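Local coordinates for protein COBE (Pseudomonas aeruginosa, PDB 2W6K) that probably takes part in the biosynthesis of cobalamin (vitamin B12), as a member of the CbiG C-terminal family, at residues 82-88 with 99-105. Residues are numbered along the deposited sequence; the frame is centred on the assembly and turned at random. Where two conformers were deposited one is given.
Sequences YEPRLLS and CSSVAEA. With SO4 (sulfate ion), chain B.
The flat groups here are the carboxylates of Glu83, facing Ser100, and of Glu104, facing Leu87 and Ser88, each met on the syn side of both oxygens by donors tilted somewhat out of its plane. A bend about the CB-CG bond (chi2 -54°) brings the Glu83 carboxylate alongside Ser100: OE1 takes the backbone N at 2.7 Å in a nearly straight bond, 16° out of plane, while OE2 takes Ser100 OG at 2.8 Å. Glu104 reaches the other way, extended beyond CG, from the first turn of helix 102-115 to the loop. Its OE1 accepts both Leu87 N (2.7 Å) and Ser88 N (2.8 Å), the former 33° out of plane; OE2 receives Ser88 OG at 2.6 Å and also Lys125 N on strand 119-127. Between the two carboxylates Leu86 forks, CD1 against Ser101 N and CD2 against Ala105 CB (3.9 Å). Ser101 is the N-cap, its OG accepting Glu104 N at 3.2 Å and donating to a sulfate, probably from the crystallisation liquor, that also takes Val102 N and Ala103 N. Four bonds fix Glu104's rotation and tie loop, helix and sheet together; three backbone N-H groups and a hydroxyl on this buried carboxylate are consistent with its being charged.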
loop_
_atom_site.group_PDB
_atom_site.type_symbol
_atom_site.label_atom_id
_atom_site.label_comp_id
_atom_site.label_asym_id
_atom_site.label_seq_id
_atom_site.Cartn_x
_atom_site.Cartn_y
_atom_site.Cartn_z
ATOM N N TYR A 82 -10.041 -1.981 8.251
ATOM C CA TYR A 82 -9.249 -0.740 8.385
ATOM C C TYR A 82 -10.043 0.536 8.063
ATOM O O TYR A 82 -9.522 1.650 8.162
ATOM C CB TYR A 82 -7.963 -0.847 7.531
ATOM C CG TYR A 82 -7.030 -1.922 8.051
ATOM C CD1 TYR A 82 -6.067 -1.618 9.019
ATOM C CD2 TYR A 82 -7.151 -3.249 7.629
ATOM C CE1 TYR A 82 -5.236 -2.587 9.529
ATOM C CE2 TYR A 82 -6.329 -4.239 8.150
ATOM C CZ TYR A 82 -5.364 -3.895 9.089
ATOM O OH TYR A 82 -4.514 -4.839 9.622
ATOM N N GLU A 83 -11.319 0.364 7.720
ATOM C CA GLU A 83 -12.243 1.469 7.487
ATOM C C GLU A 83 -12.132 2.630 8.480
ATOM O O GLU A 83 -12.077 3.797 8.062
ATOM C CB GLU A 83 -13.686 0.955 7.493
ATOM C CG GLU A 83 -14.195 0.461 6.169
ATOM C CD GLU A 83 -14.038 1.493 5.064
ATOM O OE1 GLU A 83 -13.472 1.127 4.030
ATOM O OE2 GLU A 83 -14.473 2.652 5.243
ATOM N N PRO A 84 -12.164 2.331 9.800
ATOM C CA PRO A 84 -12.134 3.393 10.810
ATOM C C PRO A 84 -10.846 4.205 10.827
ATOM O O PRO A 84 -10.796 5.261 11.467
ATOM C CB PRO A 84 -12.238 2.621 12.140
ATOM C CG PRO A 84 -12.820 1.311 11.792
ATOM C CD PRO A 84 -12.316 0.994 10.422
ATOM N N ARG A 85 -9.820 3.707 10.135
ATOM C CA ARG A 85 -8.501 4.319 10.182
ATOM C C ARG A 85 -8.132 5.038 8.899
ATOM O O ARG A 85 -7.108 5.680 8.839
ATOM C CB ARG A 85 -7.442 3.275 10.517
ATOM C CG ARG A 85 -7.592 2.674 11.902
ATOM C CD ARG A 85 -6.806 1.394 12.015
ATOM N NE ARG A 85 -5.367 1.656 12.072
ATOM C CZ ARG A 85 -4.427 0.717 12.155
ATOM N NH1 ARG A 85 -3.150 1.067 12.200
ATOM N NH2 ARG A 85 -4.755 -0.564 12.193
ATOM N N LEU A 86 -8.983 4.949 7.881
ATOM C CA LEU A 86 -8.672 5.559 6.591
ATOM C C LEU A 86 -8.704 7.076 6.624
ATOM O O LEU A 86 -9.435 7.694 7.414
ATOM C CB LEU A 86 -9.622 5.030 5.497
ATOM C CG LEU A 86 -9.595 3.501 5.394
ATOM C CD1 LEU A 86 -10.503 3.060 4.249
ATOM C CD2 LEU A 86 -8.198 2.901 5.231
ATOM N N LEU A 87 -7.927 7.680 5.735
ATOM C CA LEU A 87 -7.814 9.138 5.696
ATOM C C LEU A 87 -8.538 9.774 4.502
ATOM O O LEU A 87 -8.928 10.952 4.567
ATOM C CB LEU A 87 -6.330 9.571 5.710
ATOM C CG LEU A 87 -5.410 9.107 6.847
ATOM C CD1 LEU A 87 -3.961 9.665 6.719
ATOM C CD2 LEU A 87 -6.015 9.418 8.269
ATOM N N SER A 88 -8.688 9.036 3.404
ATOM C CA SER A 88 -9.121 9.639 2.134
ATOM C C SER A 88 -10.152 8.771 1.414
ATOM O O SER A 88 -9.821 8.086 0.445
ATOM C CB SER A 88 -7.916 9.854 1.205
ATOM O OG SER A 88 -6.790 10.348 1.901
ATOM N N CYS A 99 -14.771 -1.074 0.118
ATOM C CA CYS A 99 -13.678 -0.481 0.900
ATOM C C CYS A 99 -13.541 0.971 0.467
ATOM O O CYS A 99 -13.557 1.250 -0.738
ATOM C CB CYS A 99 -12.378 -1.250 0.610
ATOM S SG CYS A 99 -10.811 -0.399 0.986
ATOM N N SER A 100 -13.388 1.890 1.426
ATOM C CA SER A 100 -13.370 3.340 1.107
ATOM C C SER A 100 -12.073 3.846 0.471
ATOM O O SER A 100 -12.034 4.925 -0.106
ATOM C CB SER A 100 -13.676 4.179 2.358
ATOM O OG SER A 100 -15.019 3.925 2.775
ATOM N N SER A 101 -10.990 3.107 0.644
ATOM C CA SER A 101 -9.732 3.463 -0.039
ATOM C C SER A 101 -8.900 2.240 -0.157
ATOM O O SER A 101 -8.395 1.757 0.858
ATOM C CB SER A 101 -8.930 4.553 0.684
ATOM O OG SER A 101 -7.678 4.709 0.012
ATOM N N VAL A 102 -8.759 1.720 -1.375
ATOM C CA VAL A 102 -7.962 0.522 -1.600
ATOM C C VAL A 102 -6.515 0.798 -1.238
ATOM O O VAL A 102 -5.878 -0.032 -0.595
ATOM C CB VAL A 102 -8.091 -0.006 -3.055
ATOM C CG1 VAL A 102 -7.017 -1.039 -3.372
ATOM C CG2 VAL A 102 -9.490 -0.560 -3.261
ATOM N N ALA A 103 -5.991 1.940 -1.676
ATOM C CA ALA A 103 -4.555 2.218 -1.434
ATOM C C ALA A 103 -4.255 2.293 0.057
ATOM O O ALA A 103 -3.286 1.706 0.547
ATOM C CB ALA A 103 -4.150 3.513 -2.120
ATOM N N GLU A 104 -5.060 3.057 0.787
ATOM C CA GLU A 104 -4.809 3.253 2.213
ATOM C C GLU A 104 -5.041 1.953 3.013
ATOM O O GLU A 104 -4.202 1.551 3.819
ATOM C CB GLU A 104 -5.666 4.397 2.741
ATOM C CG GLU A 104 -5.226 5.704 2.150
ATOM C CD GLU A 104 -5.986 6.925 2.645
ATOM O OE1 GLU A 104 -6.996 6.759 3.341
ATOM O OE2 GLU A 104 -5.551 8.053 2.281
ATOM N N ALA A 105 -6.154 1.288 2.744
ATOM C CA ALA A 105 -6.479 0.042 3.472
ATOM C C ALA A 105 -5.512 -1.067 3.165
ATOM O O ALA A 105 -5.127 -1.783 4.080
ATOM C CB ALA A 105 -7.913 -0.409 3.197
HETATM S S SO4 B . -8.282 4.256 -3.768
HETATM O O1 SO4 B . -8.497 5.083 -5.000
HETATM O O2 SO4 B . -9.344 3.266 -3.662
HETATM O O3 SO4 B . -8.333 5.149 -2.629
HETATM O O4 SO4 B . -7.005 3.611 -3.876
#